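Local coordinates for HupZ (Streptococcus sp. 'group A', PDB 5ESC), which probably degrades heme, as a dimeric split-barrel enzyme related to pyridoxamine 5'-phosphate oxidases, at residues A[18-23]-A[59-64]; A[78-83]-A[109-114]. All coordinates share one frame; numbering follows the deposited sequence.

Interaction 1 of 2, residues A[18-23]-A[59-64]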
# COMPACT_ATOMS: atom_id res chain seq x y z
N ALA A 18 -0.72 -0.35 -4.97
CA ALA A 18 -0.52 -1.74 -5.08
C ALA A 18 -0.79 -2.29 -6.49
O ALA A 18 -1.87 -1.98 -7.09
CB ALA A 18 -1.43 -2.50 -4.07
N THR A 19 0.07 -3.16 -7.00
CA THR A 19 -0.11 -3.77 -8.33
C THR A 19 0.26 -5.24 -8.16
O THR A 19 0.63 -5.66 -7.05
CB THR A 19 0.80 -3.06 -9.37
OG1 THR A 19 2.16 -3.09 -8.89
CG2 THR A 19 0.33 -1.61 -9.68
N VAL A 20 0.31 -6.00 -9.23
CA VAL A 20 0.61 -7.43 -9.19
C VAL A 20 1.38 -7.78 -10.45
O VAL A 20 1.18 -7.17 -11.51
CB VAL A 20 -0.69 -8.23 -9.05
CG1 VAL A 20 -1.60 -8.01 -10.24
CG2 VAL A 20 -0.37 -9.71 -8.93
N ASP A 21 2.39 -8.64 -10.33
CA ASP A 21 3.15 -9.07 -11.52
C ASP A 21 2.47 -10.25 -12.21
O ASP A 21 1.42 -10.75 -11.74
CB ASP A 21 4.62 -9.33 -11.21
CG ASP A 21 4.88 -10.63 -10.49
OD1 ASP A 21 3.94 -11.42 -10.28
OD2 ASP A 21 6.04 -10.85 -10.11
N ALA A 22 3.04 -10.67 -13.34
CA ALA A 22 2.48 -11.79 -14.12
C ALA A 22 2.44 -13.13 -13.35
O ALA A 22 1.53 -13.91 -13.55
CB ALA A 22 3.25 -11.95 -15.41
N LYS A 23 3.36 -13.33 -12.43
CA LYS A 23 3.34 -14.51 -11.50
C LYS A 23 2.40 -14.40 -10.26
O LYS A 23 2.38 -15.30 -9.43
CB LYS A 23 4.75 -14.73 -10.98
CG LYS A 23 5.85 -14.90 -12.06
CD LYS A 23 6.44 -16.32 -12.20
CE LYS A 23 5.65 -17.21 -13.17
NZ LYS A 23 6.44 -18.41 -13.61
N ASN A 59 -0.44 -5.96 -16.90
CA ASN A 59 -1.88 -6.36 -16.69
C ASN A 59 -2.81 -5.24 -16.27
O ASN A 59 -3.98 -5.43 -16.08
CB ASN A 59 -1.93 -7.53 -15.69
CG ASN A 59 -1.32 -7.16 -14.35
OD1 ASN A 59 -1.82 -6.23 -13.64
ND2 ASN A 59 -0.19 -7.80 -14.01
N GLY A 60 -2.28 -4.06 -16.01
CA GLY A 60 -3.18 -2.92 -15.72
C GLY A 60 -3.76 -2.80 -14.33
O GLY A 60 -4.31 -1.72 -14.03
N LYS A 61 -3.67 -3.85 -13.50
CA LYS A 61 -4.46 -3.87 -12.24
C LYS A 61 -3.86 -2.98 -11.21
O LYS A 61 -2.63 -2.95 -11.03
CB LYS A 61 -4.58 -5.23 -11.67
CG LYS A 61 -5.32 -6.22 -12.60
CD LYS A 61 -5.39 -7.60 -11.93
CE LYS A 61 -6.37 -8.55 -12.60
NZ LYS A 61 -5.67 -9.16 -13.73
N ILE A 62 -4.72 -2.17 -10.59
CA ILE A 62 -4.19 -1.23 -9.62
C ILE A 62 -5.13 -0.89 -8.52
O ILE A 62 -6.35 -0.85 -8.75
CB ILE A 62 -3.64 0.05 -10.33
CG1 ILE A 62 -2.90 0.93 -9.33
CG2 ILE A 62 -4.75 0.82 -11.01
CD1 ILE A 62 -1.85 1.74 -10.08
N GLU A 63 -4.62 -0.65 -7.32
CA GLU A 63 -5.38 -0.10 -6.22
C GLU A 63 -4.56 0.92 -5.55
O GLU A 63 -3.34 0.74 -5.42
CB GLU A 63 -5.85 -1.16 -5.17
CG GLU A 63 -6.54 -2.37 -5.78
CD GLU A 63 -7.48 -3.15 -4.84
OE1 GLU A 63 -7.36 -2.91 -3.61
OE2 GLU A 63 -8.33 -3.99 -5.39
N ILE A 64 -5.18 2.04 -5.19
CA ILE A 64 -4.45 3.10 -4.60
C ILE A 64 -5.12 3.42 -3.30
O ILE A 64 -6.39 3.55 -3.26
CB ILE A 64 -4.50 4.43 -5.45
CG1 ILE A 64 -4.12 4.21 -6.91
CG2 ILE A 64 -3.68 5.54 -4.78
CD1 ILE A 64 -4.58 5.39 -7.75
O HOH W 1 -0.73 -4.79 -11.67
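Ala18 and Glu63 form an antiparallel hydrogen-bonded pair, the close-packed end of a junction between two strands that part toward Asn59. Ala18 N gives its hydrogen to Glu63 O at 2.9 Å, nearly along the carbonyl axis, and Glu63 N returns a bond to Ala18 O at 3.1 Å. Next to this pair Thr19 and Ile62 lie side by side, Thr19 CG2 resting 4.0 Å from Ile62 CD1 on a buried face. Beyond it the strands splay, and a side chain and a water take over from direct backbone pairing. Asn59 CG sits between its own backbone N and carbonyl carbon (chi1 59°), which sends the amide across to segment 18-23: ND2 reaches Val20 O at 2.9 Å in an almost straight bond, the donor above the carbonyl plane. Asn59 OD1 turns back to accept from Lys61 N at 3.0 Å, an Asx turn that fixes the amide's rotation just ahead of strand 61-68. A water bridges the two segments here, accepting from Val20 N at 2.9 Å and lying within donating reach of Asn59 OD1 and Lys61 O. The turn at Ala22 and Lys23 is exposed. In the sheet, strand 61-68 lies between strands 15-20 and 73-84; Asn55 of helix 51-59 bonds Thr19 OG1, and Gln25 of the second subunit bonds Glu63 OE2.

Interaction 2 of 2, residues A[78-83]-A[109-114]; sequences VGTAEI and IIHVER
Strands 78-83 and 109-114 run antiparallel, their short axes 151° apart, with a register that slips by one residue at a classic beta bulge where Glu113 and Arg114 both face Val78. Val78 O is gripped by two donors, Glu113 N at 2.8 Å and Arg114 N at 3.1 Å, while Val78 N bonds Arg114 O. Past the bulge the regular ladder resumes, with Thr80-His111 and Glu82-Ile109 as hydrogen-bonded pairs. At Gly79 the strands are close: Gly79 CA lies 3.2 Å from His111 O in a CA-H...O contact. On the face carrying Thr80, Glu82 and His111, Glu82 CG takes the crowded position between backbone N and carbonyl carbon (chi1 38°), and the extended chain beyond it carries the carboxylate to the imidazole edge. His111 NE2 donates to Glu82 OE1 at 2.8 Å, nearly in the ring plane and onto the anti lone pair, with carboxylate and ring turned 44° apart; the carboxylate would be expected to stabilise a protonated imidazole. Farther along, Val78 CG1 sits over one face of the Arg114 guanidinium, 3.8 Å from NH1, and Glu113 OE1 lies in the guanidinium plane at its edge, 3.4 Å from Arg114 NH1, a long salt bridge. The reverse face is apolar, Ala81 CB packing 4.0 Å from Ile110 CG1. That buried side points to Ile62 of strand 61-68 and, at Ala81, to Ile56 of helix 51-59. Strand 61-68 flanks 73-84 in the sheet, and strand 41-46 borders 106-117, Val112 packing on its Phe42.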
# COMPACT_ATOMS: atom_id res chain seq x y z
N VAL A 78 -9.91 1.66 -6.77
CA VAL A 78 -9.60 0.50 -7.54
C VAL A 78 -9.85 0.74 -9.00
O VAL A 78 -10.92 1.28 -9.34
CB VAL A 78 -10.43 -0.73 -7.12
CG1 VAL A 78 -10.05 -1.98 -7.95
CG2 VAL A 78 -10.24 -1.03 -5.64
N GLY A 79 -8.95 0.26 -9.88
CA GLY A 79 -9.24 0.40 -11.33
C GLY A 79 -8.21 -0.23 -12.21
O GLY A 79 -7.52 -1.20 -11.77
N THR A 80 -8.12 0.27 -13.44
CA THR A 80 -7.19 -0.22 -14.41
C THR A 80 -6.32 0.97 -14.87
O THR A 80 -6.83 2.07 -14.97
CB THR A 80 -7.91 -0.87 -15.62
OG1 THR A 80 -6.94 -1.57 -16.40
CG2 THR A 80 -8.63 0.14 -16.55
N ALA A 81 -5.05 0.70 -15.10
CA ALA A 81 -4.05 1.71 -15.42
C ALA A 81 -3.32 1.47 -16.70
O ALA A 81 -3.28 0.31 -17.21
CB ALA A 81 -3.06 1.85 -14.26
N GLU A 82 -2.73 2.53 -17.26
CA GLU A 82 -1.95 2.43 -18.47
C GLU A 82 -0.82 3.41 -18.32
O GLU A 82 -0.91 4.35 -17.53
CB GLU A 82 -2.75 2.83 -19.74
CG GLU A 82 -3.72 3.98 -19.62
CD GLU A 82 -4.37 4.39 -20.97
OE1 GLU A 82 -5.50 4.96 -20.91
OE2 GLU A 82 -3.75 4.13 -22.07
N ILE A 83 0.20 3.21 -19.12
CA ILE A 83 1.37 4.07 -19.13
C ILE A 83 1.41 4.70 -20.54
O ILE A 83 1.19 3.99 -21.51
CB ILE A 83 2.66 3.26 -18.90
CG1 ILE A 83 2.62 2.58 -17.57
CG2 ILE A 83 3.90 4.14 -19.03
CD1 ILE A 83 2.78 3.51 -16.35
N ILE A 109 -1.75 6.53 -15.84
CA ILE A 109 -3.06 7.11 -15.88
C ILE A 109 -3.97 6.04 -15.28
O ILE A 109 -3.91 4.89 -15.79
CB ILE A 109 -3.47 7.31 -17.27
CG1 ILE A 109 -2.66 8.43 -17.93
CG2 ILE A 109 -4.93 7.87 -17.35
CD1 ILE A 109 -2.34 7.96 -19.31
N ILE A 110 -4.74 6.34 -14.25
CA ILE A 110 -5.48 5.31 -13.54
C ILE A 110 -6.93 5.65 -13.82
O ILE A 110 -7.36 6.70 -13.43
CB ILE A 110 -5.21 5.33 -12.06
CG1 ILE A 110 -3.76 4.90 -11.69
CG2 ILE A 110 -6.07 4.39 -11.25
CD1 ILE A 110 -2.69 5.87 -12.07
N HIS A 111 -7.64 4.70 -14.37
CA HIS A 111 -9.09 4.78 -14.62
C HIS A 111 -9.82 4.15 -13.45
O HIS A 111 -9.81 2.93 -13.26
CB HIS A 111 -9.42 4.09 -15.94
CG HIS A 111 -8.65 4.63 -17.10
ND1 HIS A 111 -8.92 5.84 -17.68
CD2 HIS A 111 -7.58 4.14 -17.77
CE1 HIS A 111 -8.08 6.07 -18.66
NE2 HIS A 111 -7.25 5.06 -18.73
N VAL A 112 -10.39 4.99 -12.63
CA VAL A 112 -11.01 4.58 -11.43
C VAL A 112 -12.35 3.86 -11.70
O VAL A 112 -13.21 4.37 -12.43
CB VAL A 112 -11.20 5.74 -10.46
CG1 VAL A 112 -12.07 5.31 -9.28
CG2 VAL A 112 -9.87 6.21 -9.96
N GLU A 113 -12.50 2.66 -11.17
CA GLU A 113 -13.73 1.83 -11.35
C GLU A 113 -14.58 1.72 -10.11
O GLU A 113 -15.80 1.71 -10.19
CB GLU A 113 -13.38 0.41 -11.83
CG GLU A 113 -12.77 0.42 -13.24
CD GLU A 113 -12.20 -0.93 -13.71
OE1 GLU A 113 -12.07 -1.94 -12.99
OE2 GLU A 113 -11.87 -0.98 -14.89
N ARG A 114 -13.94 1.61 -8.96
CA ARG A 114 -14.62 1.62 -7.67
C ARG A 114 -13.83 2.29 -6.59
O ARG A 114 -12.59 2.40 -6.70
CB ARG A 114 -15.04 0.24 -7.24
CG ARG A 114 -14.35 -0.88 -7.89
CD ARG A 114 -15.25 -2.02 -8.32
NE ARG A 114 -14.44 -3.21 -8.09
CZ ARG A 114 -13.42 -3.64 -8.85
NH1 ARG A 114 -13.06 -3.01 -9.97
NH2 ARG A 114 -12.75 -4.74 -8.47

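Interactions 1 and 2 occupy alternate steps of one antiparallel sheet, separated by the 61-68/73-84 pairing, their centres 10 Å apart. Across it the strands run 15-20, 61-68, 73-84, 106-117; interaction 1 joins the first two and interaction 2 the last two. In sequence both segments of interaction 1 precede those of interaction 2. The inner strands, 61-68 and 73-84, follow each other in the chain and link the contacts through probable backbone hydrogen bonds from Ala81 N to Gly60 O at 2.7 Å and Gly79 N to Ile62 O at 3.0 Å. Together they form a continuous part of the split barrel: interaction 1 borders the second subunit extensively, whereas interaction 2 touches it at Val78 alone.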